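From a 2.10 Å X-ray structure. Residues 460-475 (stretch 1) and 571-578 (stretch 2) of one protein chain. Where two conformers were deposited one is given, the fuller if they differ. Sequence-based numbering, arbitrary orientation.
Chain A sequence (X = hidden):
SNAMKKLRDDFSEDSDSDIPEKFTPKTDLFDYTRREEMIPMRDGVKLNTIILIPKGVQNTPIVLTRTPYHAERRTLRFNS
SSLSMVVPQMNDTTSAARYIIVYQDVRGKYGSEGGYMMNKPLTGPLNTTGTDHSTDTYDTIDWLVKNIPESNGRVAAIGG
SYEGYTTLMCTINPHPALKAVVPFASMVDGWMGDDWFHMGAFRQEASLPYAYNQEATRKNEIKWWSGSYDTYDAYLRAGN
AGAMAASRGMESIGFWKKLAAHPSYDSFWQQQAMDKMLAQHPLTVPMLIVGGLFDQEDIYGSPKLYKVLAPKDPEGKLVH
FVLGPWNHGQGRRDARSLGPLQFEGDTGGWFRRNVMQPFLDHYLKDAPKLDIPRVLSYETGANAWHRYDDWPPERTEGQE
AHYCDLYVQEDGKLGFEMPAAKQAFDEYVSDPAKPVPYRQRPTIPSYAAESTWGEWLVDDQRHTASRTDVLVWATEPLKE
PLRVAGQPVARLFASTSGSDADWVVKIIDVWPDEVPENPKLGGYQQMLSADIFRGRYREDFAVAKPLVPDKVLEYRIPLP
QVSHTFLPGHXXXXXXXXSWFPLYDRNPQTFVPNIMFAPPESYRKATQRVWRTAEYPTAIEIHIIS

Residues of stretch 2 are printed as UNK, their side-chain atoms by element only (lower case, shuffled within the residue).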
ATOM      1  N   ASP A 460       6.793 -16.593   9.254  1.00  8.83           N
ATOM      2  CA  ASP A 460       5.825 -17.401   9.982  1.00  9.02           C
ATOM      3  C   ASP A 460       5.989 -18.848   9.518  1.00 13.06           C
ATOM      4  O   ASP A 460       6.016 -19.112   8.316  1.00 12.90           O
ATOM      5  CB  ASP A 460       4.392 -16.870   9.740  1.00 10.87           C
ATOM      6  CG  ASP A 460       3.274 -17.673  10.381  1.00 19.69           C
ATOM      7  OD1 ASP A 460       3.512 -18.281  11.452  1.00 20.57           O
ATOM      8  OD2 ASP A 460       2.149 -17.648   9.846  1.00 24.57           O
ATOM      9  N   GLN A 461       6.218 -19.759  10.462  1.00  9.66           N
ATOM     10  CA  GLN A 461       6.455 -21.163  10.146  1.00  9.68           C
ATOM     11  C   GLN A 461       5.168 -22.006  10.280  1.00 13.66           C
ATOM     12  O   GLN A 461       5.244 -23.236  10.303  1.00 14.32           O
ATOM     13  CB  GLN A 461       7.600 -21.730  11.016  1.00 10.87           C
ATOM     14  CG  GLN A 461       8.980 -21.086  10.733  1.00 10.56           C
ATOM     15  CD  GLN A 461       9.395 -21.173   9.279  1.00 23.02           C
ATOM     16  OE1 GLN A 461       9.683 -22.251   8.752  1.00 17.09           O
ATOM     17  NE2 GLN A 461       9.434 -20.030   8.594  1.00 15.35           N
ATOM     18  N   ARG A 462       3.992 -21.351  10.274  1.00  9.59           N
ATOM     19  CA  ARG A 462       2.704 -22.050  10.327  1.00  9.80           C
ATOM     20  C   ARG A 462       2.455 -22.885   9.050  1.00 14.44           C
ATOM     21  O   ARG A 462       1.781 -23.916   9.130  1.00 13.23           O
ATOM     22  CB  ARG A 462       1.547 -21.064  10.549  1.00  8.63           C
ATOM     23  CG  ARG A 462       1.229 -20.817  12.025  1.00 12.16           C
ATOM     24  CD  ARG A 462       0.051 -19.877  12.228  1.00 12.98           C
ATOM     25  NE  ARG A 462       0.355 -18.514  11.791  1.00 14.48           N
ATOM     26  CZ  ARG A 462      -0.276 -17.426  12.223  1.00 23.91           C
ATOM     27  NH1 ARG A 462      -1.250 -17.525  13.117  1.00  9.42           N
ATOM     28  NH2 ARG A 462       0.074 -16.228  11.773  1.00  9.92           N
ATOM     29  N   HIS A 463       3.023 -22.454   7.885  1.00 11.53           N
ATOM     30  CA  HIS A 463       2.851 -23.138   6.594  1.00 11.90           C
ATOM     31  C   HIS A 463       3.506 -24.534   6.581  1.00 16.50           C
ATOM     32  O   HIS A 463       3.002 -25.433   5.909  1.00 16.96           O
ATOM     33  CB  HIS A 463       3.346 -22.267   5.417  1.00 12.57           C
ATOM     34  CG  HIS A 463       4.837 -22.162   5.267  1.00 15.65           C
ATOM     35  ND1 HIS A 463       5.521 -22.911   4.319  1.00 17.27           N
ATOM     36  CD2 HIS A 463       5.714 -21.337   5.885  1.00 16.91           C
ATOM     37  CE1 HIS A 463       6.789 -22.540   4.413  1.00 16.36           C
ATOM     38  NE2 HIS A 463       6.958 -21.603   5.346  1.00 16.50           N
ATOM     39  N   THR A 464       4.574 -24.725   7.371  1.00 12.61           N
ATOM     40  CA  THR A 464       5.243 -26.020   7.495  1.00 12.05           C
ATOM     41  C   THR A 464       4.679 -26.804   8.687  1.00 14.98           C
ATOM     42  O   THR A 464       4.755 -28.029   8.695  1.00 14.31           O
ATOM     43  CB  THR A 464       6.766 -25.845   7.622  1.00 18.29           C
ATOM     44  OG1 THR A 464       7.054 -24.908   8.655  1.00 17.44           O
ATOM     45  CG2 THR A 464       7.408 -25.400   6.330  1.00 16.08           C
ATOM     46  N   ALA A 465       4.105 -26.103   9.684  1.00 11.92           N
ATOM     47  CA  ALA A 465       3.553 -26.719  10.900  1.00 11.86           C
ATOM     48  C   ALA A 465       2.443 -27.744  10.608  1.00 15.50           C
ATOM     49  O   ALA A 465       2.378 -28.770  11.290  1.00 15.58           O
ATOM     50  CB  ALA A 465       3.024 -25.646  11.835  1.00 12.60           C
ATOM     51  N   SER A 466       1.571 -27.465   9.612  1.00 10.99           N
ATOM     52  CA  SER A 466       0.449 -28.349   9.274  1.00 10.97           C
ATOM     53  C   SER A 466       0.855 -29.474   8.313  1.00 14.57           C
ATOM     54  O   SER A 466       0.051 -30.373   8.064  1.00 14.04           O
ATOM     55  CB  SER A 466      -0.700 -27.548   8.670  1.00 13.90           C
ATOM     56  OG  SER A 466      -0.318 -26.958   7.438  1.00 19.32           O
ATOM     57  N   ARG A 467       2.092 -29.422   7.774  1.00 11.10           N
ATOM     58  CA  ARG A 467       2.592 -30.411   6.806  1.00 11.40           C
ATOM     59  C   ARG A 467       2.900 -31.754   7.464  1.00 16.73           C
ATOM     60  O   ARG A 467       3.474 -31.792   8.554  1.00 17.01           O
ATOM     61  CB  ARG A 467       3.844 -29.888   6.095  1.00  9.93           C
ATOM     62  CG  ARG A 467       3.570 -28.824   5.041  1.00 11.29           C
ATOM     63  CD  ARG A 467       4.850 -28.402   4.337  1.00 13.66           C
ATOM     64  NE  ARG A 467       5.400 -29.476   3.502  1.00 13.46           N
ATOM     65  CZ  ARG A 467       5.331 -29.505   2.174  1.00 26.60           C
ATOM     66  NH1 ARG A 467       4.762 -28.504   1.511  1.00 13.50           N
ATOM     67  NH2 ARG A 467       5.853 -30.519   1.498  1.00 15.65           N
ATOM     68  N   THR A 468       2.562 -32.858   6.772  1.00 13.24           N
ATOM     69  CA  THR A 468       2.773 -34.221   7.278  1.00 13.18           C
ATOM     70  C   THR A 468       4.242 -34.652   7.172  1.00 16.46           C
ATOM     71  O   THR A 468       4.641 -35.591   7.861  1.00 15.67           O
ATOM     72  CB  THR A 468       1.854 -35.216   6.567  1.00 19.83           C
ATOM     73  OG1 THR A 468       1.981 -35.057   5.155  1.00 23.04           O
ATOM     74  CG2 THR A 468       0.393 -35.069   6.985  1.00 15.37           C
ATOM     75  N   ASP A 469       5.051 -33.960   6.330  1.00 12.91           N
ATOM     76  CA  ASP A 469       6.482 -34.260   6.167  1.00 12.78           C
ATOM     77  C   ASP A 469       7.348 -33.336   7.074  1.00 17.30           C
ATOM     78  O   ASP A 469       8.535 -33.133   6.810  1.00 17.19           O
ATOM     79  CB  ASP A 469       6.905 -34.154   4.678  1.00 14.15           C
ATOM     80  CG  ASP A 469       6.647 -32.808   4.009  1.00 21.89           C
ATOM     81  OD1 ASP A 469       5.963 -31.958   4.623  1.00 22.60           O
ATOM     82  OD2 ASP A 469       7.092 -32.624   2.857  1.00 24.46           O
ATOM     83  N   VAL A 470       6.738 -32.793   8.151  1.00 13.89           N
ATOM     84  CA  VAL A 470       7.391 -31.905   9.123  1.00 13.62           C
ATOM     85  C   VAL A 470       6.973 -32.340  10.541  1.00 17.23           C
ATOM     86  O   VAL A 470       5.804 -32.657  10.761  1.00 16.54           O
ATOM     87  CB  VAL A 470       7.042 -30.393   8.861  1.00 17.29           C
ATOM     88  CG1 VAL A 470       7.656 -29.477   9.925  1.00 16.83           C
ATOM     89  CG2 VAL A 470       7.465 -29.946   7.462  1.00 16.80           C
ATOM     90  N   LEU A 471       7.925 -32.368  11.493  1.00 14.07           N
ATOM     91  CA  LEU A 471       7.624 -32.698  12.886  1.00 13.87           C
ATOM     92  C   LEU A 471       7.550 -31.428  13.702  1.00 17.69           C
ATOM     93  O   LEU A 471       8.303 -30.489  13.439  1.00 17.00           O
ATOM     94  CB  LEU A 471       8.655 -33.658  13.488  1.00 14.03           C
ATOM     95  CG  LEU A 471       8.732 -35.069  12.899  1.00 18.46           C
ATOM     96  CD1 LEU A 471       9.790 -35.876  13.600  1.00 18.52           C
ATOM     97  CD2 LEU A 471       7.379 -35.800  12.974  1.00 20.34           C
ATOM     98  N   VAL A 472       6.610 -31.367  14.652  1.00 14.51           N
ATOM     99  CA  VAL A 472       6.396 -30.166  15.466  1.00 14.64           C
ATOM    100  C   VAL A 472       6.295 -30.530  16.958  1.00 17.86           C
ATOM    101  O   VAL A 472       5.641 -31.512  17.317  1.00 17.62           O
ATOM    102  CB  VAL A 472       5.129 -29.370  15.000  1.00 18.68           C
ATOM    103  CG1 VAL A 472       5.054 -28.008  15.676  1.00 18.70           C
ATOM    104  CG2 VAL A 472       5.086 -29.210  13.475  1.00 18.26           C
ATOM    105  N   TRP A 473       6.948 -29.724  17.814  1.00 13.29           N
ATOM    106  CA  TRP A 473       6.902 -29.823  19.277  1.00 12.66           C
ATOM    107  C   TRP A 473       6.798 -28.418  19.849  1.00 17.08           C
ATOM    108  O   TRP A 473       7.455 -27.507  19.347  1.00 16.40           O
ATOM    109  CB  TRP A 473       8.139 -30.537  19.848  1.00 11.09           C
ATOM    110  CG  TRP A 473       8.359 -31.925  19.326  1.00 11.64           C
ATOM    111  CD1 TRP A 473       7.823 -33.082  19.813  1.00 14.85           C
ATOM    112  CD2 TRP A 473       9.211 -32.300  18.238  1.00 10.99           C
ATOM    113  NE1 TRP A 473       8.291 -34.159  19.092  1.00 14.28           N
ATOM    114  CE2 TRP A 473       9.145 -33.706  18.118  1.00 15.15           C
ATOM    115  CE3 TRP A 473      10.051 -31.584  17.366  1.00 11.49           C
ATOM    116  CZ2 TRP A 473       9.871 -34.409  17.148  1.00 14.01           C
ATOM    117  CZ3 TRP A 473      10.769 -32.281  16.409  1.00 12.63           C
ATOM    118  CH2 TRP A 473      10.691 -33.677  16.320  1.00 13.53           C
ATOM    119  N   ALA A 474       5.970 -28.232  20.881  1.00 14.29           N
ATOM    120  CA  ALA A 474       5.791 -26.919  21.493  1.00 14.33           C
ATOM    121  C   ALA A 474       5.503 -27.030  22.977  1.00 19.05           C
ATOM    122  O   ALA A 474       4.838 -27.971  23.412  1.00 19.08           O
ATOM    123  CB  ALA A 474       4.658 -26.164  20.803  1.00 14.79           C
ATOM    124  N   THR A 475       5.998 -26.058  23.757  1.00 16.12           N
ATOM    125  CA  THR A 475       5.730 -25.973  25.195  1.00 16.59           C
ATOM    126  C   THR A 475       4.308 -25.448  25.391  1.00 21.39           C
ATOM    127  O   THR A 475       3.694 -24.985  24.430  1.00 20.01           O
ATOM    128  CB  THR A 475       6.751 -25.027  25.888  1.00 21.78           C
ATOM    129  OG1 THR A 475       6.471 -23.675  25.513  1.00 19.44           O
ATOM    130  CG2 THR A 475       8.203 -25.370  25.573  1.00 20.13           C
ATOM    131  N   UNK A 571       4.932 -19.440  23.349  0.50 15.06           N
ATOM    132  CA  UNK A 571       5.380 -20.833  23.422  0.50 14.79           C
ATOM    133  C   UNK A 571       6.744 -20.973  22.756  0.50 18.23           C
ATOM    134  O   UNK A 571       7.066 -20.203  21.844  0.50 17.35           O
ATOM    135  c   UNK A 571      -0.136 -23.637  23.057  0.50 37.41           C
ATOM    136  c   UNK A 571       4.381 -21.784  22.730  0.50 14.33           C
ATOM    137  n   UNK A 571       0.316 -24.862  23.299  0.50 24.89           N
ATOM    138  n   UNK A 571       0.704 -22.664  22.716  0.50 26.01           N
ATOM    139  n   UNK A 571      -1.434 -23.389  23.173  0.50 22.51           N
ATOM    140  c   UNK A 571       2.146 -22.846  22.543  0.50 23.58           C
ATOM    141  c   UNK A 571       2.974 -21.833  23.317  0.50 21.23           C
ATOM    142  N   UNK A 572       7.531 -21.970  23.181  1.00 14.68           N
ATOM    143  CA  UNK A 572       8.812 -22.285  22.539  1.00 13.92           C
ATOM    144  C   UNK A 572       8.522 -23.463  21.615  1.00 16.69           C
ATOM    145  O   UNK A 572       7.956 -24.463  22.062  1.00 16.07           O
ATOM    146  c   UNK A 572       9.977 -22.574  23.532  1.00 17.52           C
ATOM    147  c   UNK A 572      10.143 -21.428  24.560  1.00 17.89           C
ATOM    148  c   UNK A 572      10.934 -21.778  25.803  1.00 26.37           C
ATOM    149  c   UNK A 572      11.286 -22.823  22.754  1.00 18.55           C
ATOM    150  N   UNK A 573       8.823 -23.320  20.321  1.00 12.77           N
ATOM    151  CA  UNK A 573       8.539 -24.369  19.348  1.00 11.90           C
ATOM    152  C   UNK A 573       9.800 -24.891  18.675  1.00 16.01           C
ATOM    153  O   UNK A 573      10.743 -24.138  18.425  1.00 15.57           O
ATOM    154  c   UNK A 573       7.546 -23.859  18.288  1.00 13.41           C
ATOM    155  c   UNK A 573       7.224 -24.866  17.196  1.00 15.98           C
ATOM    156  c   UNK A 573       4.494 -24.598  16.926  1.00 15.81           C
ATOM    157  s   UNK A 573       6.004 -24.242  16.030  1.00 18.99           S
ATOM    158  N   UNK A 574       9.793 -26.191  18.367  1.00 13.10           N
ATOM    159  CA  UNK A 574      10.840 -26.864  17.618  1.00 12.88           C
ATOM    160  C   UNK A 574      10.191 -27.553  16.403  1.00 16.89           C
ATOM    161  O   UNK A 574       9.224 -28.306  16.560  1.00 17.16           O
ATOM    162  c   UNK A 574      12.482 -27.102  19.537  1.00 16.67           C
ATOM    163  c   UNK A 574      12.571 -28.739  17.638  1.00 16.98           C
ATOM    164  c   UNK A 574      11.663 -27.852  18.495  1.00 16.96           C
ATOM    165  N   UNK A 575      10.692 -27.248  15.197  1.00 12.37           N
ATOM    166  CA  UNK A 575      10.234 -27.874  13.957  1.00 11.50           C
ATOM    167  C   UNK A 575      11.398 -28.610  13.300  1.00 14.00           C
ATOM    168  O   UNK A 575      12.506 -28.073  13.246  1.00 13.26           O
ATOM    169  n   UNK A 575       6.502 -24.825  12.778  1.00 16.72           N
ATOM    170  c   UNK A 575       9.618 -26.840  12.998  1.00 12.35           C
ATOM    171  o   UNK A 575       7.855 -25.522  11.147  1.00 20.31           O
ATOM    172  c   UNK A 575       7.509 -25.559  12.332  1.00 26.57           C
ATOM    173  c   UNK A 575       8.167 -26.483  13.338  1.00 16.87           C
ATOM    174  N   UNK A 576      11.170 -29.868  12.875  1.00 10.95           N
ATOM    175  CA  UNK A 576      12.192 -30.688  12.205  1.00 10.75           C
ATOM    176  C   UNK A 576      11.656 -31.167  10.833  1.00 14.58           C
ATOM    177  O   UNK A 576      10.543 -31.686  10.743  1.00 14.23           O
ATOM    178  c   UNK A 576      13.468 -32.908  12.268  1.00 14.68           C
ATOM    179  c   UNK A 576      12.702 -31.865  13.092  1.00 14.79           C
ATOM    180  c   UNK A 576      13.575 -31.348  14.232  1.00 14.73           C
ATOM    181  N   UNK A 577      12.459 -30.965   9.775  1.00 10.29           N
ATOM    182  CA  UNK A 577      12.125 -31.368   8.408  1.00 10.04           C
ATOM    183  C   UNK A 577      13.390 -31.866   7.680  1.00 13.51           C
ATOM    184  O   UNK A 577      14.483 -31.790   8.249  1.00 12.84           O
ATOM    185  c   UNK A 577      11.368 -27.781   7.086  1.00 23.74           C
ATOM    186  c   UNK A 577      12.204 -28.910   7.625  1.00 11.86           C
ATOM    187  n   UNK A 577      11.823 -27.162   6.006  1.00 18.19           N
ATOM    188  c   UNK A 577      11.433 -30.223   7.644  1.00 10.40           C
ATOM    189  o   UNK A 577      10.323 -27.434   7.637  1.00 15.58           O
ATOM    190  N   UNK A 578      13.240 -32.405   6.448  1.00 10.73           N
ATOM    191  CA  UNK A 578      14.367 -32.997   5.715  1.00 11.00           C
ATOM    192  C   UNK A 578      14.711 -32.288   4.384  1.00 15.53           C
ATOM    193  O   UNK A 578      15.532 -32.798   3.610  1.00 14.61           O
ATOM    194  o   UNK A 578      14.261 -35.235   6.648  1.00 21.92           O
ATOM    195  c   UNK A 578      14.109 -34.477   5.461  1.00 14.31           C
TER
HETATM  196  O   HOH W   1      10.743 -33.280   5.306  1.00 16.77           O

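Position 571 carries seven side-chain atoms, three carbons in a row, a nitrogen, then a carbon bearing two more nitrogens, and the chain runs past T475. The planar terminus is a guanidinium, so the residue is arginine, R571. Its CB lies 4.0 Å from T475 OG1, and its CD lies 3.2 Å from T475 O, so the long chain lies along the threonine as it passes.

Position 572 has four carbons, forked at the first, one arm two carbons long, against the T475 methyl: isoleucine, I572. Its CB packs 3.9 Å from T475 CG2, a suitable contact for a branched apolar residue in a buried place. Its backbone is held twice by the same threonine: T475 N donates to I572 O at 3.0 Å, and I572 N donates to T475 OG1 at 3.1 Å, so a side-chain hydroxyl serves where a strand would offer a carbonyl.

At 573 the chain is unbranched, two carbons, a sulfur and one more carbon, and its tip reaches V472 and A474; it can only be methionine, M573. Extended through chi1 and chi2, both t, it sends its CE to 3.7 Å from V472 CG1 and 4.2 Å from A474 CB. The small alanine accompanies a close backbone approach, with A474 CA and M573 CA 4.3 Å apart.

Position 574 shows three carbons, one carrying the other two, and they lie against the W473 ring: valine, V574. Its CG1 rests 3.8 Å from W473 CE3. Beta branching suits an extended backbone, and here the backbone forms a hydrogen-bonded pair, W473 N to V574 O at 3.0 Å and V574 N to W473 O at 2.9 Å.

Position 575 has three carbons, the third bearing one oxygen and one nitrogen that reach Q461 and T464 in and beside the helix, hence glutamine, Q575. It leaves the sheet on the side of V472. NE2 donates to Q461 O at 3.2 Å, while OE1 lies 2.7 Å from T464 OG1, a hydroxyl also 3.0 Å from Q461 O. An amide suits this place because it offers a donor and an acceptor together; NE2 also makes a weak hydrogen bond to M573 SD at 3.3 Å.

Position 576 repeats the three-carbon fork, beside L471 and the W473 ring: valine, V576. Its CG2 meets the edge of the indole 3.7 Å from W473 CZ3, and its CB is 4.4 Å from L471 CB; a compact, beta-branched apolar residue suits this buried strand position.

Position 577 again has three carbons ending in one oxygen and one nitrogen, near V470 and T464: glutamine, Q577. Its OE1 lies 3.8 Å from both V470 CG2 and T464 CG2; the amide can be buried because it is hydrogen-bonded elsewhere in the structure.

Position 578 holds one carbon and one oxygen, not touching stretch 1: serine, S578. Its small side chain suits a buried place just past the strand, its hydroxyl satisfied elsewhere, while a water accepts from S578 N at 2.9 Å and donates to D469 O at 2.7 Å.

The contact is therefore an antiparallel strand pair. Backbone hydrogen bonds set the register, L471, W473, V574 and V576 build an apolar face, and on the other face Q575 ties the sheet to the helix.

Stretch 2, residues 571-578: RIMVQVQS
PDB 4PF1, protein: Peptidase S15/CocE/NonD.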